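Local coordinates for protein neurotoxin (Clostridium botulinum, PDB 3N7L) that is the receptor-binding domain of a botulinum neurotoxin and probably binds gangliosides on nerve-cell membranes, bringing the toxin to its target neurons, at residues D207-A212 with N221-S226; K7-Q12 with K179-Q184. All coordinates share one frame; numbering follows the deposited sequence.

Interaction 1 of 2, residues D207-A212 with N221-S226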
# COMPACT_ATOMS: atom_id res chain seq x y z
N ASP A 207 14.83 1.35 0.64
CA ASP A 207 15.46 1.58 1.95
C ASP A 207 15.64 0.35 2.83
O ASP A 207 15.00 0.22 3.88
CB ASP A 207 14.68 2.66 2.72
CG ASP A 207 14.78 4.03 2.07
OD1 ASP A 207 15.91 4.53 1.90
OD2 ASP A 207 13.73 4.62 1.73
N PHE A 208 16.52 -0.55 2.42
CA PHE A 208 16.79 -1.77 3.18
C PHE A 208 17.86 -1.43 4.23
O PHE A 208 19.00 -1.12 3.88
CB PHE A 208 17.31 -2.87 2.26
CG PHE A 208 17.50 -4.19 2.93
CD1 PHE A 208 16.46 -5.11 3.00
CD2 PHE A 208 18.72 -4.52 3.52
CE1 PHE A 208 16.63 -6.34 3.63
CE2 PHE A 208 18.91 -5.74 4.16
CZ PHE A 208 17.86 -6.66 4.21
N TYR A 209 17.48 -1.51 5.50
CA TYR A 209 18.40 -1.20 6.60
C TYR A 209 18.63 -2.38 7.54
O TYR A 209 17.80 -3.28 7.65
CB TYR A 209 17.84 -0.06 7.46
CG TYR A 209 17.54 1.25 6.77
CD1 TYR A 209 16.82 2.24 7.44
CD2 TYR A 209 17.98 1.52 5.47
CE1 TYR A 209 16.55 3.47 6.85
CE2 TYR A 209 17.71 2.76 4.86
CZ TYR A 209 16.99 3.72 5.56
OH TYR A 209 16.71 4.94 4.99
N ILE A 210 19.77 -2.36 8.23
CA ILE A 210 20.08 -3.37 9.23
C ILE A 210 20.69 -2.62 10.42
O ILE A 210 21.61 -1.81 10.25
CB ILE A 210 21.07 -4.44 8.72
CG1 ILE A 210 20.41 -5.30 7.64
CG2 ILE A 210 21.50 -5.34 9.88
CD1 ILE A 210 21.26 -6.43 7.12
N PHE A 211 20.15 -2.88 11.60
CA PHE A 211 20.61 -2.23 12.83
C PHE A 211 21.25 -3.24 13.78
O PHE A 211 20.77 -4.36 13.92
CB PHE A 211 19.43 -1.56 13.53
CG PHE A 211 18.78 -0.47 12.73
CD1 PHE A 211 19.23 0.84 12.83
CD2 PHE A 211 17.71 -0.75 11.89
CE1 PHE A 211 18.63 1.86 12.10
CE2 PHE A 211 17.10 0.26 11.14
CZ PHE A 211 17.56 1.57 11.25
N ALA A 212 22.33 -2.82 14.43
CA ALA A 212 23.03 -3.68 15.37
C ALA A 212 22.36 -3.64 16.74
O ALA A 212 23.03 -3.57 17.76
CB ALA A 212 24.49 -3.24 15.49
N ASN A 221 8.14 2.30 14.83
CA ASN A 221 7.16 3.21 14.27
C ASN A 221 7.71 4.58 13.92
O ASN A 221 7.26 5.19 12.95
CB ASN A 221 5.96 3.31 15.20
CG ASN A 221 5.09 2.07 15.15
OD1 ASN A 221 5.37 1.07 15.80
ND2 ASN A 221 4.04 2.12 14.34
N ILE A 222 8.67 5.08 14.69
CA ILE A 222 9.27 6.37 14.37
C ILE A 222 9.98 6.21 13.03
O ILE A 222 9.93 7.08 12.16
CB ILE A 222 10.28 6.81 15.46
CG1 ILE A 222 9.52 7.28 16.71
CG2 ILE A 222 11.18 7.93 14.94
CD1 ILE A 222 10.42 7.73 17.84
N LEU A 223 10.65 5.07 12.86
CA LEU A 223 11.35 4.78 11.61
C LEU A 223 10.32 4.72 10.49
O LEU A 223 10.46 5.37 9.46
CB LEU A 223 12.08 3.44 11.71
CG LEU A 223 12.90 3.01 10.50
CD1 LEU A 223 13.97 4.06 10.21
CD2 LEU A 223 13.55 1.66 10.76
N PHE A 224 9.27 3.93 10.72
CA PHE A 224 8.17 3.75 9.78
C PHE A 224 7.68 5.11 9.24
O PHE A 224 7.65 5.34 8.03
CB PHE A 224 7.03 3.03 10.50
CG PHE A 224 5.80 2.81 9.67
CD1 PHE A 224 4.54 3.00 10.21
CD2 PHE A 224 5.90 2.36 8.35
CE1 PHE A 224 3.39 2.74 9.47
CE2 PHE A 224 4.76 2.10 7.60
CZ PHE A 224 3.50 2.29 8.15
N ASN A 225 7.32 6.00 10.15
CA ASN A 225 6.81 7.30 9.77
C ASN A 225 7.83 8.22 9.09
O ASN A 225 7.50 8.93 8.14
CB ASN A 225 6.21 7.98 10.99
CG ASN A 225 4.94 7.30 11.46
OD1 ASN A 225 4.64 7.26 12.66
ND2 ASN A 225 4.18 6.75 10.51
N SER A 226 9.07 8.20 9.56
CA SER A 226 10.12 9.06 9.00
C SER A 226 10.45 8.76 7.54
O SER A 226 11.04 9.59 6.85
CB SER A 226 11.39 8.96 9.84
OG SER A 226 12.06 7.73 9.62

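Interaction 2 of 2, residues K7-Q12 with K179-Q184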
# COMPACT_ATOMS: atom_id res chain seq x y z
N LYS A 7 22.87 1.66 13.01
CA LYS A 7 22.67 1.24 11.62
C LYS A 7 24.00 0.79 11.02
O LYS A 7 24.96 1.57 10.95
CB LYS A 7 22.09 2.40 10.81
CG LYS A 7 21.81 2.04 9.35
CD LYS A 7 21.37 3.24 8.54
CE LYS A 7 19.99 3.74 8.93
NZ LYS A 7 19.56 4.88 8.06
N ILE A 8 24.07 -0.46 10.58
CA ILE A 8 25.29 -1.00 10.00
C ILE A 8 25.19 -1.26 8.49
O ILE A 8 26.18 -1.60 7.84
CB ILE A 8 25.72 -2.29 10.72
CG1 ILE A 8 24.59 -3.33 10.69
CG2 ILE A 8 26.10 -1.97 12.17
CD1 ILE A 8 24.97 -4.67 11.29
N LEU A 9 23.98 -1.12 7.95
CA LEU A 9 23.75 -1.31 6.53
C LEU A 9 22.57 -0.44 6.13
O LEU A 9 21.54 -0.41 6.81
CB LEU A 9 23.43 -2.77 6.19
CG LEU A 9 23.04 -3.01 4.73
CD1 LEU A 9 24.17 -2.55 3.80
CD2 LEU A 9 22.75 -4.49 4.50
N SER A 10 22.74 0.30 5.04
CA SER A 10 21.69 1.18 4.55
C SER A 10 21.72 1.16 3.03
O SER A 10 22.35 2.00 2.39
CB SER A 10 21.94 2.61 5.06
OG SER A 10 20.96 3.50 4.57
N LEU A 11 21.03 0.17 2.45
CA LEU A 11 20.99 0.03 1.00
C LEU A 11 20.03 1.04 0.39
O LEU A 11 18.81 0.92 0.55
CB LEU A 11 20.57 -1.39 0.63
CG LEU A 11 20.47 -1.73 -0.86
CD1 LEU A 11 21.79 -1.44 -1.57
CD2 LEU A 11 20.09 -3.20 -0.99
N GLN A 12 20.59 2.02 -0.30
CA GLN A 12 19.79 3.07 -0.93
C GLN A 12 20.20 3.35 -2.36
O GLN A 12 21.31 3.02 -2.79
CB GLN A 12 19.88 4.36 -0.12
CG GLN A 12 19.00 4.36 1.11
CD GLN A 12 19.12 5.65 1.90
OE1 GLN A 12 18.20 6.03 2.62
NE2 GLN A 12 20.26 6.31 1.78
N LYS A 179 28.10 -12.67 5.38
CA LYS A 179 28.26 -11.24 5.20
C LYS A 179 27.74 -10.83 3.83
O LYS A 179 27.89 -9.68 3.41
CB LYS A 179 29.73 -10.83 5.38
CG LYS A 179 30.73 -11.72 4.67
CD LYS A 179 30.66 -11.58 3.17
CE LYS A 179 31.89 -12.17 2.53
NZ LYS A 179 33.12 -11.50 3.04
N THR A 180 27.11 -11.77 3.13
CA THR A 180 26.55 -11.52 1.81
C THR A 180 25.03 -11.63 1.82
O THR A 180 24.47 -12.56 2.38
CB THR A 180 27.11 -12.50 0.76
OG1 THR A 180 28.51 -12.27 0.58
CG2 THR A 180 26.39 -12.33 -0.57
N ILE A 181 24.37 -10.65 1.21
CA ILE A 181 22.91 -10.63 1.12
C ILE A 181 22.56 -10.53 -0.36
O ILE A 181 23.00 -9.61 -1.06
CB ILE A 181 22.30 -9.43 1.86
CG1 ILE A 181 22.72 -9.46 3.33
CG2 ILE A 181 20.76 -9.48 1.78
CD1 ILE A 181 22.35 -8.21 4.09
N THR A 182 21.77 -11.49 -0.84
CA THR A 182 21.39 -11.52 -2.24
C THR A 182 19.89 -11.30 -2.45
O THR A 182 19.06 -12.08 -1.98
CB THR A 182 21.77 -12.88 -2.88
OG1 THR A 182 23.19 -13.08 -2.77
CG2 THR A 182 21.36 -12.91 -4.34
N PHE A 183 19.57 -10.21 -3.16
CA PHE A 183 18.19 -9.87 -3.48
C PHE A 183 17.91 -10.46 -4.87
O PHE A 183 18.48 -10.02 -5.86
CB PHE A 183 18.01 -8.35 -3.54
CG PHE A 183 18.13 -7.67 -2.20
CD1 PHE A 183 16.99 -7.23 -1.52
CD2 PHE A 183 19.38 -7.44 -1.63
CE1 PHE A 183 17.10 -6.58 -0.29
CE2 PHE A 183 19.49 -6.78 -0.40
CZ PHE A 183 18.35 -6.35 0.27
N GLN A 184 17.04 -11.46 -4.92
CA GLN A 184 16.71 -12.11 -6.19
C GLN A 184 15.54 -13.04 -5.98
O GLN A 184 15.48 -13.77 -4.99
CB GLN A 184 17.93 -12.89 -6.71
CG GLN A 184 17.69 -13.66 -8.00
CD GLN A 184 18.95 -14.34 -8.53
OE1 GLN A 184 19.57 -15.15 -7.84
NE2 GLN A 184 19.34 -14.00 -9.75

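Interaction 1 of 2, residues D207-A212 with N221-S226
Leu223 of helix 217-226 lies against the rings of Phe211 and Tyr209 on strand 202-211, and these three buried side chains make the whole contact.

The apolar part is a fork closing on two rings. The two methyls of Leu223 divide the work. Leu223 CD2 lies 3.8 Å from Phe211 CE2 and 4.0 Å from Phe211 CZ, and meets that ring obliquely. Leu223 CD1 lies 4.3 Å from Tyr209 CE1 and sits at the ring's edge, near its plane. The second approach is looser than the first. Leu223 CG lies anti to its own backbone N (chi1 -178°), which carries the fork away from the helix toward the strand. Phe211 comes from the opposite direction. Tyr209 and Phe211 are two residues apart on an extended strand, so both rings leave the same face of the sheet. Ser76 of the neighbouring strand 72-82 also touches all three side chains.

The polar part lies beside this core. The polar end of Tyr209, its OH, has the side-chain amide of Gln12 as its close partner. Asp207 O stands 3.6 Å above one face of the Tyr209 ring, toward its rim, and Lys7 makes a cation-pi contact with the same ring. On the helix, Ser226 OG donates to Leu223 O over 2.9 Å. The C=O...donor angle is 117°, and the donor stands 22° out of the carbonyl plane. This bond ties the serine back onto the last turn of the helix.

The contact joins the jelly-roll sheet of the N-terminal subdomain to the short helix that follows its strand 202-211, on the way to the trefoil subdomain. With 102 Å² buried and carbon meeting carbon throughout, the helix is held to the strand here by shape and apolar burial, without directional bonds.

Interaction 2 of 2, residues K7-Q12 with K179-Q184
Leu11 and Phe183 approach from opposite directions and meet between strands 7-14 and 180-187. Leu11 CD2 is the methyl that touches, 3.7 Å from Phe183 CE2 and 3.8 Å from Phe183 CZ. It comes to that side of the ring obliquely. Beside this pair, Leu9 and Ile181 meet tip to tip, with Leu9 CD2 3.8 Å from Ile181 CD1. Ile181 CG1 lies anti to the carbonyl carbon (chi1 -58°), and this branch carries CD1 to the leucine.

The strands belong to different sheets, and the nearest CA atoms, those of Leu9 and Ile181, are 10.8 Å apart. This is face-to-face packing in the beta-sandwich of the lectin-like jelly roll. A classic beta bulge at Ile8 and Leu9, which share Ile210 as their partner on strand 202-211, interrupts the regular pairing of the two strands. Phe183 also meets Phe208 edge-to-face.

The outer side is looser and more polar. Thr180, Thr182 and Gln184 are partly exposed and take no part in the apolar layer. Thr182 and Gln184 touch Lys55 of strand 55-59, while Gln184 OE1 accepts a hydrogen bond from Asn186 ND2.

Overall arrangement
The centres of interactions 1 and 2 lie about 13 Å apart, on the same side of the chain's centre. They share a sheet, in which strands 7-14 and 202-211 are antiparallel neighbours. Probable hydrogen bonds Phe208 O to Leu11 N and Ile210 O to Ile8 N link the two contacts directly. Interaction 2 joins this sheet to the one holding strand 180-187, while interaction 1 joins it to helix 217-226. Along the chain, both segments of interaction 2 come before those of interaction 1. Strand 7-14 near the N-terminus is thus built into the sandwich, and the chain then leaves it through the helix toward the trefoil subdomain.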